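PDB 4ZOC: Lin1840 protein from Listeria innocua serovar 6a, which probably hydrolyses terminal, non-reducing beta-D-glucosyl units with release of beta-D-glucose and is involved in beta-1,2-glucan metabolism. Local coordinates for residues T503-R508 / R534-L539; G397-A400 / D404-G407; R383-A388 / S519-E524; L464-E469 / R508-K513. The protein carries 2 engineered substitutions. All coordinates share one frame; numbering follows the deposited sequence.

Interaction 1 (T503-R508 / R534-L539); sequences TLFNGR and RVTADL
Thr536 OG1 hydrogen-bonds to the backbone O of Ala532, one turn back in its helix, and rests against the edge of the Phe505 ring, 3.5 Å from Phe505 CZ. The oxygen lies near the ring plane, at the edge rather than over a face, so it approaches the slightly positive C-H rim. The bond to Ala532 fixes the hydroxyl with OG1 beside the backbone N (chi1 -56°) and leaves the methyl branch to point at the sheet. There Thr536 CG2 comes within 4.1 Å of Thr503 CG2, the two side chains crossing at about a right angle. Both contacts join strand 500-505 of the mixed sheet to helix 532-541, which packs on that sheet in the alpha/beta sandwich of the family 3 C-terminal domain. Thr503 and Phe505, two residues apart, lie on the same face of the strand, and the ring end of Phe505 reaches the helix; Thr536 is the helix residue that meets both. With 96 Å² buried in all, the touch is small; Leu399 and Val421 also pack on Phe505, while Val372 of helix 361-374 packs on Val535 and Leu539. Past the strand end, Asn506 ND2 donates to Arg508 O at 2.8 Å, with the acceptor near the amide plane but ND2 38° above the carbonyl plane, and it also donates to Glu524 OE2.

Interaction 2 (G397-A400 / D404-G407); sequences GPLA and DILG
Leu399 reaches Ile405 from a type I beta turn that starts at Gly397. That glycine has a positive phi of 115°, which suits a residue without a side chain. Pro398 follows in the second place of the turn, its ring packed on Thr437 and Leu464. Leu399 takes the third place and makes the contact: its CD1 methyl lies 3.6 Å from Ile405 CG2, the two side chains sliding past each other in opposite directions. Its chi1 of -92° is well off a staggered position, which swings CD1 toward the later part of the loop; the same methyl passes 4.2 Å from the backbone O of Asp404. Ile405 offers CG2, the branch beside its backbone N, while its CG1 arm runs away. Ala400 closes the turn, its N bonded to Gly397 O at 3.3 Å. Beyond this apolar touch, Asp404 is held at its carboxylate by Asn468 ND2. The turn follows strand 393-397, which lies between strands 459-465 and 432-436: Gly397 is bonded to Val435 and Leu399 to Ala463 through their backbones, Leu399 and Ile405 both pack on Phe505 of strand 500-505, and the backbone of Ala400 is bonded to Glu422 in helix 421-426.

Interaction 3 (R383-A388 / S519-E524); sequences RLLPLA and SDALLE
Leu384 and Leu385 pack on Asp520 and Ala521, joining the loop after strand 376-380 to the start of strand 521-524. These two strands are antiparallel neighbours at one border of the mixed sheet in the alpha/beta sandwich of the family 3 C-terminal domain, and the loop folds back over the strand next to its own. The apolar contacts carry the interface, which buries 174 Å². Leu385 lays its branched end against the methyl of Ala521, CD1 at 3.9 Å and CG at 4.0 Å from Ala521 CB. Its chi1 of -55° keeps CG beside the backbone N, and the side chain also packs on Leu377 of strand 376-380, Leu540 of helix 532-541 and Tyr604. Leu384 takes the other course, with CG opposite its backbone N (chi1 179°), so that CD2 is carried to the strand, 4.4 Å from Ala521 CB. Pro499 lies against both Leu384 and Asp520.

Polar bonds hold the backbones on either side without crossing between the segments. Leu385 N donates to Asn380 OD1, and the backbone of Leu387, just past the cis peptide bond before Pro386, is bonded to that of Leu540. Ser519 O accepts from Lys381 NZ. Asp520 turns its carboxylate to the next strand, OD2 taking the backbone N of Val500. That leaves its apolar CB for the loop: Leu384 CD2 stands 3.9 Å from Asp520 CB, the two side chains crossing at about a right angle.

Interaction 4 (L464-E469 / R508-K513); sequences LGEKNE and RPLEVK
Glu466 and Arg508 form a salt bridge in which Arg508 NH1 donates to Glu466 OE2 at 2.9 Å, with an N-H...O angle of 151°. OE2 lies at the guanidinium edge, near its plane; NH1 meets it on the syn side, tilted out of the carboxylate plane. The carboxylate and guanidinium planes stand 87° apart, so a single N-H makes the bond. Both carboxylate oxygens have partners: OE1 accepts the backbone N of Gly507. Chi1 of 51° sets Arg508 CG between the backbone N and the carbonyl carbon, 3.6 Å from Glu466 OE1, and the bend at chi3 then turns the guanidinium to OE2. Apolar cover for OE2 comes from Leu510 CD2 at 3.8 Å. The pair sits where the parallel neighbours 459-465 and 500-505, inner strands of the sandwich's sheet, run out into loops, and Glu466 N is bonded to Phe505 O there. All the guanidinium nitrogens are used: NH1 also gives to Trp470 O and NH2 to Gly475 O, while NE to Pro145 O and NH2 to Arg146 O reach the N-terminal TIM-barrel domain. Further along, Glu469 O bonds to Arg582 of the second subunit.

In the fold
From the N terminus, the first contact to open is interaction 3, which starts just after strand 376-380 and waits for strand 521-524. Within its long loop, interaction 2 opens and closes early, in the loop after strand 393-397, and interaction 4 follows, joining the end of strand 459-465 to the loop that follows strand 500-505. Interaction 1 starts on strand 500-505 and closes on helix 532-541, so it crosses both interaction 3 and interaction 4, sharing Arg508 with the latter. Phe505 packs on Leu399 and Ile405, linking interactions 1 and 2, while interactions 1 and 3 meet through neighbouring strands. All four lie in the C-terminal sandwich domain and link its sheet to loops and helix 532-541.

Interaction 1 (T503-R508 / R534-L539)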
loop_
_atom_site.group_PDB
_atom_site.type_symbol
_atom_site.label_atom_id
_atom_site.label_comp_id
_atom_site.label_asym_id
_atom_site.label_seq_id
_atom_site.Cartn_x
_atom_site.Cartn_y
_atom_site.Cartn_z
ATOM N N THR A 503 -30.285 0.075 7.951
ATOM C CA THR A 503 -29.572 -0.148 9.204
ATOM C C THR A 503 -28.522 -1.156 8.808
ATOM O O THR A 503 -28.833 -2.233 8.460
ATOM C CB THR A 503 -30.502 -0.734 10.322
ATOM O OG1 THR A 503 -31.214 -1.814 9.781
ATOM C CG2 THR A 503 -31.541 0.235 10.769
ATOM N N LEU A 504 -27.249 -0.739 8.815
ATOM C CA LEU A 504 -26.146 -1.519 8.357
ATOM C C LEU A 504 -25.356 -2.151 9.489
ATOM O O LEU A 504 -24.967 -1.495 10.438
ATOM C CB LEU A 504 -25.225 -0.653 7.462
ATOM C CG LEU A 504 -24.021 -1.346 6.791
ATOM C CD1 LEU A 504 -24.455 -2.303 5.715
ATOM C CD2 LEU A 504 -23.140 -0.250 6.160
ATOM N N PHE A 505 -25.148 -3.451 9.361
ATOM C CA PHE A 505 -24.334 -4.247 10.346
ATOM C C PHE A 505 -23.125 -4.854 9.661
ATOM O O PHE A 505 -23.203 -5.478 8.580
ATOM C CB PHE A 505 -25.201 -5.322 10.936
ATOM C CG PHE A 505 -26.385 -4.789 11.683
ATOM C CD1 PHE A 505 -27.539 -4.428 11.029
ATOM C CD2 PHE A 505 -26.342 -4.699 13.039
ATOM C CE1 PHE A 505 -28.617 -3.920 11.725
ATOM C CE2 PHE A 505 -27.419 -4.240 13.733
ATOM C CZ PHE A 505 -28.560 -3.835 13.091
ATOM N N ASN A 506 -21.960 -4.655 10.259
ATOM C CA ASN A 506 -20.743 -4.912 9.557
ATOM C C ASN A 506 -19.526 -4.726 10.454
ATOM O O ASN A 506 -19.628 -4.083 11.455
ATOM C CB ASN A 506 -20.595 -4.031 8.314
ATOM C CG ASN A 506 -20.736 -2.575 8.583
ATOM O OD1 ASN A 506 -21.753 -2.154 9.129
ATOM N ND2 ASN A 506 -19.745 -1.752 8.184
ATOM N N GLY A 507 -18.373 -5.314 10.038
ATOM C CA GLY A 507 -17.142 -5.266 10.813
ATOM C C GLY A 507 -16.054 -4.451 10.202
ATOM O O GLY A 507 -14.953 -4.442 10.723
ATOM N N ARG A 508 -16.310 -3.810 9.058
ATOM C CA ARG A 508 -15.297 -3.003 8.296
ATOM C C ARG A 508 -16.004 -1.895 7.574
ATOM O O ARG A 508 -17.169 -2.045 7.251
ATOM C CB ARG A 508 -14.534 -3.838 7.218
ATOM C CG ARG A 508 -15.498 -4.625 6.300
ATOM C CD ARG A 508 -14.946 -5.046 4.966
ATOM N NE ARG A 508 -13.787 -5.886 5.177
ATOM C CZ ARG A 508 -13.853 -7.175 5.509
ATOM N NH1 ARG A 508 -15.014 -7.764 5.665
ATOM N NH2 ARG A 508 -12.759 -7.881 5.653
ATOM N N ARG A 534 -32.060 -3.736 20.473
ATOM C CA ARG A 534 -32.573 -2.691 21.363
ATOM C C ARG A 534 -31.822 -1.420 21.055
ATOM O O ARG A 534 -32.412 -0.367 20.969
ATOM C CB ARG A 534 -32.401 -3.009 22.792
ATOM C CG ARG A 534 -33.157 -4.256 23.148
ATOM C CD ARG A 534 -33.227 -4.496 24.642
ATOM N NE ARG A 534 -34.172 -5.592 24.916
ATOM C CZ ARG A 534 -33.925 -6.685 25.660
ATOM N NH1 ARG A 534 -32.741 -6.975 26.173
ATOM N NH2 ARG A 534 -34.878 -7.559 25.846
ATOM N N VAL A 535 -30.512 -1.533 20.800
ATOM C CA VAL A 535 -29.741 -0.389 20.333
ATOM C C VAL A 535 -30.382 0.227 19.055
ATOM O O VAL A 535 -30.543 1.444 18.924
ATOM C CB VAL A 535 -28.259 -0.794 20.055
ATOM C CG1 VAL A 535 -27.469 0.254 19.335
ATOM C CG2 VAL A 535 -27.527 -1.186 21.324
ATOM N N THR A 536 -30.643 -0.637 18.095
ATOM C CA THR A 536 -31.231 -0.270 16.834
ATOM C C THR A 536 -32.610 0.412 17.075
ATOM O O THR A 536 -32.879 1.517 16.545
ATOM C CB THR A 536 -31.353 -1.452 15.929
ATOM O OG1 THR A 536 -30.050 -2.084 15.736
ATOM C CG2 THR A 536 -31.860 -1.027 14.632
ATOM N N ALA A 537 -33.471 -0.248 17.835
ATOM C CA ALA A 537 -34.828 0.313 18.091
ATOM C C ALA A 537 -34.769 1.670 18.803
ATOM O O ALA A 537 -35.497 2.632 18.422
ATOM C CB ALA A 537 -35.642 -0.690 18.892
ATOM N N ASP A 538 -33.913 1.788 19.810
ATOM C CA ASP A 538 -33.766 3.045 20.541
ATOM C C ASP A 538 -33.239 4.197 19.672
ATOM O O ASP A 538 -33.758 5.300 19.765
ATOM C CB ASP A 538 -32.881 2.893 21.733
ATOM C CG ASP A 538 -33.528 2.052 22.847
ATOM O OD1 ASP A 538 -34.729 1.683 22.779
ATOM O OD2 ASP A 538 -32.803 1.730 23.774
ATOM N N LEU A 539 -32.283 3.914 18.779
ATOM C CA LEU A 539 -31.793 4.959 17.954
ATOM C C LEU A 539 -32.846 5.347 16.918
ATOM O O LEU A 539 -33.006 6.529 16.638
ATOM C CB LEU A 539 -30.520 4.541 17.260
ATOM C CG LEU A 539 -29.360 4.454 18.257
ATOM C CD1 LEU A 539 -28.261 3.669 17.587
ATOM C CD2 LEU A 539 -28.804 5.779 18.658
#

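Interaction 2 (G397-A400 / D404-G407)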
loop_
_atom_site.group_PDB
_atom_site.type_symbol
_atom_site.label_atom_id
_atom_site.label_comp_id
_atom_site.label_asym_id
_atom_site.label_seq_id
_atom_site.Cartn_x
_atom_site.Cartn_y
_atom_site.Cartn_z
ATOM N N GLY A 397 -34.812 -7.670 4.780
ATOM C CA GLY A 397 -33.435 -7.930 4.495
ATOM C C GLY A 397 -32.748 -8.975 5.326
ATOM O O GLY A 397 -33.368 -9.621 6.152
ATOM N N PRO A 398 -31.455 -9.177 5.072
ATOM C CA PRO A 398 -30.729 -10.261 5.737
ATOM C C PRO A 398 -30.411 -10.089 7.198
ATOM O O PRO A 398 -30.200 -11.130 7.863
ATOM C CB PRO A 398 -29.481 -10.406 4.909
ATOM C CG PRO A 398 -29.271 -9.088 4.276
ATOM C CD PRO A 398 -30.651 -8.547 4.035
ATOM N N LEU A 399 -30.465 -8.861 7.688
ATOM C CA LEU A 399 -30.259 -8.514 9.100
ATOM C C LEU A 399 -31.610 -8.292 9.841
ATOM O O LEU A 399 -31.633 -7.911 11.028
ATOM C CB LEU A 399 -29.304 -7.312 9.299
ATOM C CG LEU A 399 -27.832 -7.695 9.483
ATOM C CD1 LEU A 399 -27.638 -8.341 10.870
ATOM C CD2 LEU A 399 -27.408 -8.667 8.378
ATOM N N ALA A 400 -32.750 -8.576 9.170
ATOM C CA ALA A 400 -34.057 -8.391 9.791
ATOM C C ALA A 400 -34.243 -9.364 10.991
ATOM O O ALA A 400 -34.684 -8.972 12.071
ATOM C CB ALA A 400 -35.166 -8.658 8.803
ATOM N N ASP A 404 -26.895 -13.174 13.896
ATOM C CA ASP A 404 -25.460 -12.871 13.783
ATOM C C ASP A 404 -25.203 -11.356 13.931
ATOM O O ASP A 404 -24.847 -10.628 12.963
ATOM C CB ASP A 404 -24.920 -13.422 12.490
ATOM C CG ASP A 404 -23.396 -13.315 12.370
ATOM O OD1 ASP A 404 -22.679 -12.966 13.347
ATOM O OD2 ASP A 404 -22.933 -13.550 11.244
ATOM N N ILE A 405 -25.364 -10.891 15.141
ATOM C CA ILE A 405 -25.159 -9.442 15.501
ATOM C C ILE A 405 -24.205 -9.220 16.657
ATOM O O ILE A 405 -24.043 -8.075 17.072
ATOM C CB ILE A 405 -26.497 -8.659 15.803
ATOM C CG1 ILE A 405 -27.474 -9.484 16.613
ATOM C CG2 ILE A 405 -27.189 -8.298 14.467
ATOM C CD1 ILE A 405 -26.994 -9.842 17.995
ATOM N N LEU A 406 -23.503 -10.283 17.098
ATOM C CA LEU A 406 -22.589 -10.189 18.255
ATOM C C LEU A 406 -21.204 -9.821 17.835
ATOM O O LEU A 406 -20.432 -9.367 18.675
ATOM C CB LEU A 406 -22.512 -11.482 19.049
ATOM C CG LEU A 406 -23.882 -12.037 19.591
ATOM C CD1 LEU A 406 -23.653 -13.313 20.377
ATOM C CD2 LEU A 406 -24.588 -11.002 20.394
ATOM N N GLY A 407 -20.897 -9.940 16.559
ATOM C CA GLY A 407 -19.576 -9.603 16.022
ATOM C C GLY A 407 -18.617 -10.711 15.978
ATOM O O GLY A 407 -18.767 -11.693 16.652
#

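Interaction 3 (R383-A388 / S519-E524)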
loop_
_atom_site.group_PDB
_atom_site.type_symbol
_atom_site.label_atom_id
_atom_site.label_comp_id
_atom_site.label_asym_id
_atom_site.label_seq_id
_atom_site.Cartn_x
_atom_site.Cartn_y
_atom_site.Cartn_z
ATOM N N ARG A 383 -35.437 14.526 7.685
ATOM C CA ARG A 383 -35.824 14.225 9.053
ATOM C C ARG A 383 -36.701 12.996 9.112
ATOM O O ARG A 383 -37.647 12.935 9.916
ATOM C CB ARG A 383 -36.476 15.462 9.721
ATOM C CG ARG A 383 -35.484 16.596 10.001
ATOM C CD ARG A 383 -36.057 17.668 10.915
ATOM N NE ARG A 383 -34.975 18.456 11.530
ATOM C CZ ARG A 383 -34.249 19.375 10.893
ATOM N NH1 ARG A 383 -34.468 19.661 9.609
ATOM N NH2 ARG A 383 -33.299 20.014 11.542
ATOM N N LEU A 384 -36.408 12.020 8.239
ATOM C CA LEU A 384 -37.046 10.691 8.352
ATOM C C LEU A 384 -36.919 10.091 9.794
ATOM O O LEU A 384 -37.900 9.697 10.447
ATOM C CB LEU A 384 -36.466 9.675 7.349
ATOM C CG LEU A 384 -37.073 8.241 7.423
ATOM C CD1 LEU A 384 -38.574 8.248 7.292
ATOM C CD2 LEU A 384 -36.549 7.315 6.348
ATOM N N LEU A 385 -35.708 10.046 10.285
ATOM C CA LEU A 385 -35.452 9.721 11.686
ATOM C C LEU A 385 -35.468 10.909 12.608
ATOM O O LEU A 385 -34.974 11.993 12.238
ATOM C CB LEU A 385 -34.045 9.043 11.838
ATOM C CG LEU A 385 -33.901 7.815 10.936
ATOM C CD1 LEU A 385 -32.507 7.245 11.173
ATOM C CD2 LEU A 385 -34.969 6.806 11.234
ATOM N N PRO A 386 -35.929 10.708 13.845
ATOM C CA PRO A 386 -36.453 9.496 14.415
ATOM C C PRO A 386 -37.884 9.193 13.954
ATOM O O PRO A 386 -38.687 10.112 13.624
ATOM C CB PRO A 386 -36.443 9.763 15.898
ATOM C CG PRO A 386 -36.535 11.216 16.023
ATOM C CD PRO A 386 -35.802 11.768 14.844
ATOM N N LEU A 387 -38.186 7.901 13.966
ATOM C CA LEU A 387 -39.511 7.377 13.610
ATOM C C LEU A 387 -40.437 7.538 14.819
ATOM O O LEU A 387 -39.984 7.398 15.927
ATOM C CB LEU A 387 -39.377 5.922 13.194
ATOM C CG LEU A 387 -38.459 5.507 12.072
ATOM C CD1 LEU A 387 -38.616 4.000 11.854
ATOM C CD2 LEU A 387 -38.774 6.231 10.809
ATOM N N ALA A 388 -41.705 7.848 14.614
ATOM C CA ALA A 388 -42.753 7.758 15.674
ATOM C C ALA A 388 -42.991 6.325 16.077
ATOM O O ALA A 388 -42.885 5.427 15.242
ATOM C CB ALA A 388 -44.067 8.350 15.156
ATOM N N SER A 519 -31.382 5.298 -0.410
ATOM C CA SER A 519 -32.182 5.368 0.820
ATOM C C SER A 519 -32.264 6.816 1.305
ATOM O O SER A 519 -31.510 7.673 0.831
ATOM C CB SER A 519 -31.561 4.482 1.919
ATOM O OG SER A 519 -30.231 4.894 2.271
ATOM N N ASP A 520 -33.162 7.078 2.252
ATOM C CA ASP A 520 -33.323 8.363 2.845
ATOM C C ASP A 520 -32.521 8.549 4.101
ATOM O O ASP A 520 -32.197 9.652 4.452
ATOM C CB ASP A 520 -34.812 8.600 3.158
ATOM C CG ASP A 520 -35.676 8.493 1.898
ATOM O OD1 ASP A 520 -35.557 9.361 1.086
ATOM O OD2 ASP A 520 -36.301 7.497 1.584
ATOM N N ALA A 521 -32.254 7.462 4.814
ATOM C CA ALA A 521 -31.420 7.451 5.989
ATOM C C ALA A 521 -30.568 6.229 6.046
ATOM O O ALA A 521 -30.862 5.159 5.447
ATOM C CB ALA A 521 -32.228 7.575 7.318
ATOM N N LEU A 522 -29.433 6.402 6.683
ATOM C CA LEU A 522 -28.354 5.350 6.710
ATOM C C LEU A 522 -27.673 5.394 8.080
ATOM O O LEU A 522 -27.134 6.411 8.492
ATOM C CB LEU A 522 -27.303 5.534 5.589
ATOM C CG LEU A 522 -26.088 4.648 5.702
ATOM C CD1 LEU A 522 -26.532 3.218 5.551
ATOM C CD2 LEU A 522 -25.100 4.990 4.563
ATOM N N LEU A 523 -27.873 4.310 8.825
ATOM C CA LEU A 523 -27.416 4.161 10.214
ATOM C C LEU A 523 -26.438 2.963 10.319
ATOM O O LEU A 523 -26.771 1.798 10.018
ATOM C CB LEU A 523 -28.619 3.975 11.132
ATOM C CG LEU A 523 -28.309 3.875 12.682
ATOM C CD1 LEU A 523 -27.609 5.118 13.193
ATOM C CD2 LEU A 523 -29.572 3.496 13.468
ATOM N N GLU A 524 -25.212 3.295 10.689
ATOM C CA GLU A 524 -24.134 2.344 10.832
ATOM C C GLU A 524 -24.090 1.822 12.253
ATOM O O GLU A 524 -23.720 2.548 13.191
ATOM C CB GLU A 524 -22.818 3.016 10.416
ATOM C CG GLU A 524 -21.557 2.187 10.768
ATOM C CD GLU A 524 -21.441 0.909 9.974
ATOM O OE1 GLU A 524 -22.161 -0.090 10.342
ATOM O OE2 GLU A 524 -20.674 0.914 8.989
#

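Interaction 4 (L464-E469 / R508-K513)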
loop_
_atom_site.group_PDB
_atom_site.type_symbol
_atom_site.label_atom_id
_atom_site.label_comp_id
_atom_site.label_asym_id
_atom_site.label_seq_id
_atom_site.Cartn_x
_atom_site.Cartn_y
_atom_site.Cartn_z
ATOM N N LEU A 464 -29.377 -4.501 6.315
ATOM C CA LEU A 464 -28.321 -5.113 5.512
ATOM C C LEU A 464 -27.078 -5.415 6.301
ATOM O O LEU A 464 -26.777 -4.790 7.325
ATOM C CB LEU A 464 -27.880 -4.155 4.398
ATOM C CG LEU A 464 -29.021 -3.644 3.484
ATOM C CD1 LEU A 464 -28.442 -2.652 2.461
ATOM C CD2 LEU A 464 -29.690 -4.812 2.830
ATOM N N GLY A 465 -26.270 -6.315 5.786
ATOM C CA GLY A 465 -24.960 -6.452 6.452
ATOM C C GLY A 465 -24.145 -7.689 6.159
ATOM O O GLY A 465 -24.479 -8.513 5.317
ATOM N N GLU A 466 -22.979 -7.714 6.809
ATOM C CA GLU A 466 -22.077 -8.792 6.682
ATOM C C GLU A 466 -22.355 -9.904 7.670
ATOM O O GLU A 466 -22.689 -9.648 8.790
ATOM C CB GLU A 466 -20.622 -8.330 6.951
ATOM C CG GLU A 466 -20.076 -7.238 5.995
ATOM C CD GLU A 466 -18.612 -6.970 6.251
ATOM O OE1 GLU A 466 -18.278 -6.583 7.406
ATOM O OE2 GLU A 466 -17.796 -7.154 5.276
ATOM N N LYS A 467 -22.045 -11.145 7.271
ATOM C CA LYS A 467 -21.848 -12.213 8.257
ATOM C C LYS A 467 -20.564 -11.918 8.995
ATOM O O LYS A 467 -19.580 -11.440 8.381
ATOM C CB LYS A 467 -21.699 -13.568 7.619
ATOM C CG LYS A 467 -22.897 -14.036 6.818
ATOM C CD LYS A 467 -22.651 -15.445 6.313
ATOM C CE LYS A 467 -23.841 -16.330 6.604
ATOM N NZ LYS A 467 -24.084 -17.046 5.344
ATOM N N ASN A 468 -20.510 -12.257 10.294
ATOM C CA ASN A 468 -19.261 -11.894 11.010
ATOM C C ASN A 468 -18.052 -12.638 10.459
ATOM O O ASN A 468 -16.941 -12.094 10.476
ATOM C CB ASN A 468 -19.336 -12.002 12.541
ATOM C CG ASN A 468 -19.054 -13.371 13.050
ATOM O OD1 ASN A 468 -17.935 -13.868 12.948
ATOM N ND2 ASN A 468 -20.072 -14.028 13.538
ATOM N N GLU A 469 -18.257 -13.831 9.894
ATOM C CA GLU A 469 -17.109 -14.622 9.396
ATOM C C GLU A 469 -16.443 -14.020 8.144
ATOM O O GLU A 469 -15.411 -14.482 7.690
ATOM C CB GLU A 469 -17.563 -16.045 9.049
ATOM C CG GLU A 469 -18.544 -16.102 7.919
ATOM C CD GLU A 469 -18.976 -17.514 7.541
ATOM O OE1 GLU A 469 -19.652 -18.151 8.309
ATOM O OE2 GLU A 469 -18.649 -18.018 6.491
ATOM N N ARG A 508 -16.310 -3.810 9.058
ATOM C CA ARG A 508 -15.297 -3.003 8.296
ATOM C C ARG A 508 -16.004 -1.895 7.574
ATOM O O ARG A 508 -17.169 -2.045 7.251
ATOM C CB ARG A 508 -14.534 -3.838 7.218
ATOM C CG ARG A 508 -15.498 -4.625 6.300
ATOM C CD ARG A 508 -14.946 -5.046 4.966
ATOM N NE ARG A 508 -13.787 -5.886 5.177
ATOM C CZ ARG A 508 -13.853 -7.175 5.509
ATOM N NH1 ARG A 508 -15.014 -7.764 5.665
ATOM N NH2 ARG A 508 -12.759 -7.881 5.653
ATOM N N PRO A 509 -15.305 -0.749 7.313
ATOM C CA PRO A 509 -15.793 0.166 6.245
ATOM C C PRO A 509 -16.092 -0.599 4.985
ATOM O O PRO A 509 -15.409 -1.612 4.644
ATOM C CB PRO A 509 -14.590 1.077 6.027
ATOM C CG PRO A 509 -13.889 1.103 7.412
ATOM C CD PRO A 509 -13.959 -0.332 7.771
ATOM N N LEU A 510 -17.140 -0.161 4.308
ATOM C CA LEU A 510 -17.588 -0.802 3.070
ATOM C C LEU A 510 -17.813 0.321 2.057
ATOM O O LEU A 510 -17.963 1.501 2.452
ATOM C CB LEU A 510 -18.887 -1.569 3.269
ATOM C CG LEU A 510 -18.696 -2.886 4.028
ATOM C CD1 LEU A 510 -20.059 -3.232 4.588
ATOM C CD2 LEU A 510 -18.004 -3.979 3.216
ATOM N N GLU A 511 -17.982 -0.058 0.816
ATOM C CA GLU A 511 -18.467 0.876 -0.224
ATOM C C GLU A 511 -19.993 1.118 -0.051
ATOM O O GLU A 511 -20.833 0.237 -0.309
ATOM C CB GLU A 511 -18.218 0.322 -1.618
ATOM C CG GLU A 511 -16.780 0.022 -1.983
ATOM C CD GLU A 511 -16.584 -0.426 -3.437
ATOM O OE1 GLU A 511 -17.544 -0.320 -4.281
ATOM O OE2 GLU A 511 -15.462 -0.891 -3.738
ATOM N N VAL A 512 -20.342 2.272 0.476
ATOM C CA VAL A 512 -21.705 2.524 0.808
ATOM C C VAL A 512 -22.372 3.594 -0.066
ATOM O O VAL A 512 -23.575 3.968 0.184
ATOM C CB VAL A 512 -21.913 2.792 2.308
ATOM C CG1 VAL A 512 -21.465 1.608 3.149
ATOM C CG2 VAL A 512 -21.310 4.134 2.718
ATOM N N LYS A 513 -21.646 4.146 -1.049
ATOM C CA LYS A 513 -22.200 5.193 -1.865
ATOM C C LYS A 513 -23.599 4.766 -2.470
ATOM O O LYS A 513 -24.597 5.546 -2.396
ATOM C CB LYS A 513 -21.224 5.616 -2.964
ATOM C CG LYS A 513 -21.815 6.515 -4.056
ATOM C CD LYS A 513 -20.739 6.991 -5.059
ATOM C CE LYS A 513 -21.427 8.058 -5.960
ATOM N NZ LYS A 513 -20.427 8.756 -6.728
#